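Local coordinates for protein putative alpha/beta hydrolase (Desulfitobacterium hafniense, PDB 4RPC) that is of unknown function but, as a putative alpha/beta hydrolase, probably cleaves a substrate with a serine nucleophile carried between a strand and a helix, at residues Pro54-His59 against Glu71-Lys76; Glu65-Val70 against Val95-Ser100. All coordinates share one frame; numbering follows the deposited sequence.

Interaction 1. Residues Pro54-His59 against Glu71-Lys76; sequences PELEGH and EETAGK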
loop_
_atom_site.group_PDB
_atom_site.type_symbol
_atom_site.label_atom_id
_atom_site.label_comp_id
_atom_site.label_asym_id
_atom_site.label_seq_id
_atom_site.Cartn_x
_atom_site.Cartn_y
_atom_site.Cartn_z
ATOM N N PRO A 54 8.531 6.268 -0.449
ATOM C CA PRO A 54 9.622 5.313 -0.531
ATOM C C PRO A 54 9.580 4.422 -1.780
ATOM O O PRO A 54 8.546 4.267 -2.397
ATOM C CB PRO A 54 9.400 4.442 0.711
ATOM C CG PRO A 54 7.977 4.658 1.115
ATOM C CD PRO A 54 7.698 6.067 0.738
ATOM N N GLU A 55 10.704 3.818 -2.134
ATOM C CA GLU A 55 10.715 2.657 -3.029
ATOM C C GLU A 55 10.789 1.401 -2.202
ATOM O O GLU A 55 11.663 1.273 -1.358
ATOM C CB GLU A 55 11.965 2.689 -3.858
ATOM C CG GLU A 55 12.043 3.880 -4.745
ATOM C CD GLU A 55 13.322 3.921 -5.562
ATOM O OE1 GLU A 55 14.203 2.999 -5.435
ATOM O OE2 GLU A 55 13.411 4.913 -6.309
ATOM N N LEU A 56 9.873 0.477 -2.383
ATOM C CA LEU A 56 10.021 -0.825 -1.752
ATOM C C LEU A 56 11.283 -1.480 -2.313
ATOM O O LEU A 56 11.661 -1.258 -3.465
ATOM C CB LEU A 56 8.803 -1.705 -2.026
ATOM C CG LEU A 56 7.452 -1.298 -1.424
ATOM C CD1 LEU A 56 6.436 -2.390 -1.728
ATOM C CD2 LEU A 56 7.607 -1.183 0.055
ATOM N N GLU A 57 11.965 -2.245 -1.481
ATOM C CA GLU A 57 13.167 -2.941 -1.926
ATOM C C GLU A 57 12.987 -3.639 -3.253
ATOM O O GLU A 57 11.993 -4.296 -3.507
ATOM C CB GLU A 57 13.664 -3.936 -0.878
ATOM C CG GLU A 57 14.238 -3.252 0.368
ATOM C CD GLU A 57 13.178 -2.839 1.408
ATOM O OE1 GLU A 57 11.975 -2.981 1.138
ATOM O OE2 GLU A 57 13.569 -2.417 2.535
ATOM N N GLY A 58 13.999 -3.489 -4.095
ATOM C CA GLY A 58 14.022 -4.062 -5.445
ATOM C C GLY A 58 13.105 -3.433 -6.503
ATOM O O GLY A 58 13.149 -3.876 -7.656
ATOM N N HIS A 59 12.302 -2.406 -6.146
ATOM C CA HIS A 59 11.416 -1.780 -7.085
ATOM C C HIS A 59 12.049 -0.539 -7.758
ATOM O O HIS A 59 11.599 0.630 -7.612
ATOM C CB HIS A 59 10.117 -1.450 -6.384
ATOM C CG HIS A 59 9.328 -2.683 -6.055
ATOM N ND1 HIS A 59 9.843 -3.679 -5.254
ATOM C CD2 HIS A 59 8.104 -3.099 -6.445
ATOM C CE1 HIS A 59 8.988 -4.683 -5.207
ATOM N NE2 HIS A 59 7.912 -4.344 -5.890
ATOM N N GLU A 71 8.294 -6.023 8.504
ATOM C CA GLU A 71 8.979 -5.434 9.693
ATOM C C GLU A 71 10.330 -4.735 9.349
ATOM O O GLU A 71 10.668 -3.648 9.870
ATOM C CB GLU A 71 9.249 -6.497 10.792
ATOM C CG GLU A 71 7.991 -7.071 11.470
ATOM C CD GLU A 71 7.288 -8.179 10.674
ATOM O OE1 GLU A 71 7.689 -8.520 9.533
ATOM O OE2 GLU A 71 6.290 -8.719 11.192
ATOM N N GLU A 72 11.146 -5.400 8.547
ATOM C CA GLU A 72 12.438 -4.818 8.227
ATOM C C GLU A 72 12.279 -3.585 7.289
ATOM O O GLU A 72 12.904 -2.550 7.492
ATOM C CB GLU A 72 13.342 -5.874 7.663
ATOM C CG GLU A 72 14.802 -5.456 7.691
ATOM C CD GLU A 72 15.739 -6.654 7.515
ATOM O OE1 GLU A 72 15.568 -7.655 8.275
ATOM O OE2 GLU A 72 16.615 -6.579 6.618
ATOM N N THR A 73 11.364 -3.656 6.353
ATOM C CA THR A 73 11.073 -2.516 5.480
ATOM C C THR A 73 10.549 -1.316 6.299
ATOM O O THR A 73 11.061 -0.170 6.195
ATOM C CB THR A 73 10.116 -2.992 4.368
ATOM O OG1 THR A 73 10.855 -3.835 3.488
ATOM C CG2 THR A 73 9.503 -1.843 3.594
ATOM N N ALA A 74 9.622 -1.577 7.215
ATOM C CA ALA A 74 9.101 -0.528 8.110
ATOM C C ALA A 74 10.234 0.066 8.949
ATOM O O ALA A 74 10.395 1.292 8.986
ATOM C CB ALA A 74 7.980 -1.063 8.994
ATOM N N GLY A 75 11.063 -0.789 9.548
ATOM C CA GLY A 75 12.226 -0.326 10.329
ATOM C C GLY A 75 13.151 0.553 9.503
ATOM O O GLY A 75 13.473 1.689 9.864
ATOM N N LYS A 76 13.556 0.072 8.346
ATOM C CA LYS A 76 14.408 0.920 7.476
ATOM C C LYS A 76 13.795 2.269 7.084
ATOM O O LYS A 76 14.473 3.288 7.012
ATOM C CB LYS A 76 14.848 0.088 6.282
ATOM C CG LYS A 76 15.909 -0.933 6.754
ATOM C CD LYS A 76 16.104 -2.009 5.742
ATOM C CE LYS A 76 16.611 -1.428 4.428
ATOM N NZ LYS A 76 16.118 -2.309 3.340
#

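Interaction 2. Residues Glu65-Val70 against Val95-Ser100; sequences EYMVSV and VSLGAS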
loop_
_atom_site.group_PDB
_atom_site.type_symbol
_atom_site.label_atom_id
_atom_site.label_comp_id
_atom_site.label_asym_id
_atom_site.label_seq_id
_atom_site.Cartn_x
_atom_site.Cartn_y
_atom_site.Cartn_z
ATOM N N GLU A 65 19.060 -4.950 -3.825
ATOM C CA GLU A 65 18.539 -5.871 -2.837
ATOM C C GLU A 65 17.055 -6.120 -3.009
ATOM O O GLU A 65 16.387 -5.472 -3.791
ATOM C CB GLU A 65 18.798 -5.340 -1.425
ATOM C CG GLU A 65 17.818 -4.238 -1.041
ATOM C CD GLU A 65 18.264 -3.425 0.175
ATOM O OE1 GLU A 65 18.354 -3.959 1.331
ATOM O OE2 GLU A 65 18.550 -2.233 -0.055
ATOM N N TYR A 66 16.545 -7.043 -2.211
ATOM C CA TYR A 66 15.170 -7.442 -2.281
ATOM C C TYR A 66 14.612 -7.388 -0.879
ATOM O O TYR A 66 15.356 -7.381 0.104
ATOM C CB TYR A 66 15.065 -8.884 -2.785
ATOM C CG TYR A 66 15.714 -9.166 -4.145
ATOM C CD1 TYR A 66 15.401 -8.403 -5.262
ATOM C CD2 TYR A 66 16.588 -10.227 -4.300
ATOM C CE1 TYR A 66 15.918 -8.711 -6.495
ATOM C CE2 TYR A 66 17.144 -10.521 -5.527
ATOM C CZ TYR A 66 16.811 -9.765 -6.618
ATOM O OH TYR A 66 17.386 -10.050 -7.852
HETATM N N MSE A 67 13.294 -7.389 -0.812
HETATM C CA MSE A 67 12.551 -7.244 0.415
HETATM C C MSE A 67 12.723 -8.484 1.263
HETATM O O MSE A 67 12.759 -9.571 0.742
HETATM C CB MSE A 67 11.073 -7.109 0.117
HETATM C CG MSE A 67 10.607 -5.841 0.779
HETATM SE SE MSE A 67 8.673 -5.574 0.656
HETATM C CE MSE A 67 8.793 -5.237 -1.202
ATOM N N VAL A 68 12.820 -8.295 2.574
ATOM C CA VAL A 68 12.921 -9.384 3.542
ATOM C C VAL A 68 11.616 -9.537 4.331
ATOM O O VAL A 68 11.108 -10.607 4.456
ATOM C CB VAL A 68 14.082 -9.173 4.530
ATOM C CG1 VAL A 68 14.213 -10.359 5.484
ATOM C CG2 VAL A 68 15.403 -9.041 3.784
ATOM N N SER A 69 11.084 -8.463 4.869
ATOM C CA SER A 69 9.848 -8.538 5.584
ATOM C C SER A 69 9.229 -7.148 5.721
ATOM O O SER A 69 9.873 -6.116 5.599
ATOM C CB SER A 69 10.109 -9.079 6.999
ATOM O OG SER A 69 10.966 -8.172 7.654
ATOM N N VAL A 70 7.954 -7.147 6.032
ATOM C CA VAL A 70 7.275 -5.931 6.294
ATOM C C VAL A 70 7.963 -5.279 7.439
ATOM O O VAL A 70 8.172 -4.078 7.385
ATOM C CB VAL A 70 5.775 -6.160 6.619
ATOM C CG1 VAL A 70 5.128 -4.881 7.116
ATOM C CG2 VAL A 70 5.035 -6.738 5.445
ATOM N N VAL A 95 -1.017 1.308 -0.254
ATOM C CA VAL A 95 -1.832 0.461 -1.088
ATOM C C VAL A 95 -1.234 -0.917 -1.079
ATOM O O VAL A 95 -0.037 -1.093 -1.298
ATOM C CB VAL A 95 -2.006 1.012 -2.533
ATOM C CG1 VAL A 95 -0.676 1.121 -3.249
ATOM C CG2 VAL A 95 -2.960 0.106 -3.333
ATOM N N SER A 96 -2.088 -1.887 -0.786
ATOM C CA SER A 96 -1.756 -3.300 -0.804
ATOM C C SER A 96 -0.667 -3.603 0.212
ATOM O O SER A 96 -0.823 -3.285 1.394
ATOM C CB SER A 96 -1.374 -3.700 -2.252
ATOM O OG SER A 96 -1.650 -5.086 -2.470
ATOM N N LEU A 97 0.431 -4.217 -0.205
ATOM C CA LEU A 97 1.540 -4.392 0.720
ATOM C C LEU A 97 1.905 -3.100 1.439
ATOM O O LEU A 97 2.320 -3.132 2.587
ATOM C CB LEU A 97 2.758 -4.823 -0.033
ATOM C CG LEU A 97 4.039 -5.000 0.760
ATOM C CD1 LEU A 97 3.857 -5.949 1.916
ATOM C CD2 LEU A 97 5.110 -5.504 -0.228
ATOM N N GLY A 98 1.755 -1.980 0.751
ATOM C CA GLY A 98 2.127 -0.732 1.318
ATOM C C GLY A 98 1.259 -0.418 2.530
ATOM O O GLY A 98 1.700 0.311 3.394
ATOM N N ALA A 99 0.041 -0.979 2.599
ATOM C CA ALA A 99 -0.814 -0.752 3.768
ATOM C C ALA A 99 -0.269 -1.528 4.969
ATOM O O ALA A 99 -0.473 -1.146 6.108
ATOM C CB ALA A 99 -2.238 -1.206 3.486
ATOM N N SER A 100 0.370 -2.670 4.703
ATOM C CA SER A 100 0.938 -3.469 5.785
ATOM C C SER A 100 2.151 -2.764 6.316
ATOM O O SER A 100 2.341 -2.730 7.506
ATOM C CB SER A 100 1.347 -4.879 5.319
ATOM O OG SER A 100 0.230 -5.549 4.896
#

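Interaction 1. Residues Pro54-His59 against Glu71-Lys76
The carboxylate of E57 faces helix 70-83 with both oxygens engaged, one by T73 and the other by K76. The T73 hydroxyl OG1 donates a hydrogen bond to OE1 of E57 at 2.7 Å, met on the syn side but 35° out of the carboxylate plane. K76 makes a salt bridge, its NZ 2.7 Å from OE2 of E57 and placed on that oxygen's anti lone pair. The glutamate chain bends at chi2 (84°), which brings one oxygen to T73 and the other to K76, three residues further along the helix. With an alanine here, K76 would probably lose its close carboxylate mate and the T73 hydroxyl its main acceptor. E57 belongs to the loop that follows strand 50-54 of the alpha/beta hydrolase sheet, where L56-H59 form a type II beta turn with G58 at positive phi. Inside that turn ND1 of H59 bonds to the backbone O of E57 at 2.8 Å, the acceptor lying nearly in the ring plane, and CB of L56 lies over one ring face, toward its rim. Apolar contact across the segments is slight: CD2 of L56 meets the T73 methyl CG2 at 4.1 Å, the two side chains crossing at about a right angle.

Interaction 2. Residues Glu65-Val70 against Val95-Ser100
L97 spreads its two methyls over different partners, CD2 against the selenium end of M67 and CD1 against V70. M67, a selenomethionine, meets L97 tip to tip: SE lies 3.7 Å from CD2 of L97, and CE of M67 is almost as near to the same methyl. A bend at chi3 (-70°) folds the M67 methyl back, which lets SE and CE both touch that one carbon. V70 instead slides past L97 in the opposite direction, its CG2 3.8 Å from CD1 of L97. The other valine methyl, CG1, is anti to the backbone N (chi1 171°) and rests against the backbone of S100, 3.5 Å from S100 O. CG2 of V70 also approaches CB of S100 at 4.1 Å. All four touching residues are buried, and what joins them is van der Waals packing. S96, just before L97, has phi 62°, the strained backbone expected of a nucleophile elbow; its OG bonds to Q122 and, weakly, to H241, consistent with the nucleophile and histidine of a catalytic triad. The loop residue S69 N-caps helix 70-83 through a bond from E72 N to its OG. The contact thus sets the start of helix 70-83 against the first turn of helix 97-108, which follows strand 88-95, while on helix 179-191 A185 touches M67 and A189 touches L97.

Both interactions involve the region between strand 50-54 and the early turns of helix 70-83, and their segments alternate along the chain. Interaction 1 is partly buried and mainly polar, tying the loop after the strand to the side of that helix; interaction 2 is buried and apolar, setting the helix start and the loop before it on helix 97-108 beside the probable nucleophile. The centres of interaction 1 and interaction 2 lie about 6 Å apart. M67 joins them: its CG packs 3.2 Å from OE1 of E57 and also meets T73, while its far end belongs to the apolar contact. K76 forms a second, long and weak ion pair with E65, at the outer end of segment 65-70.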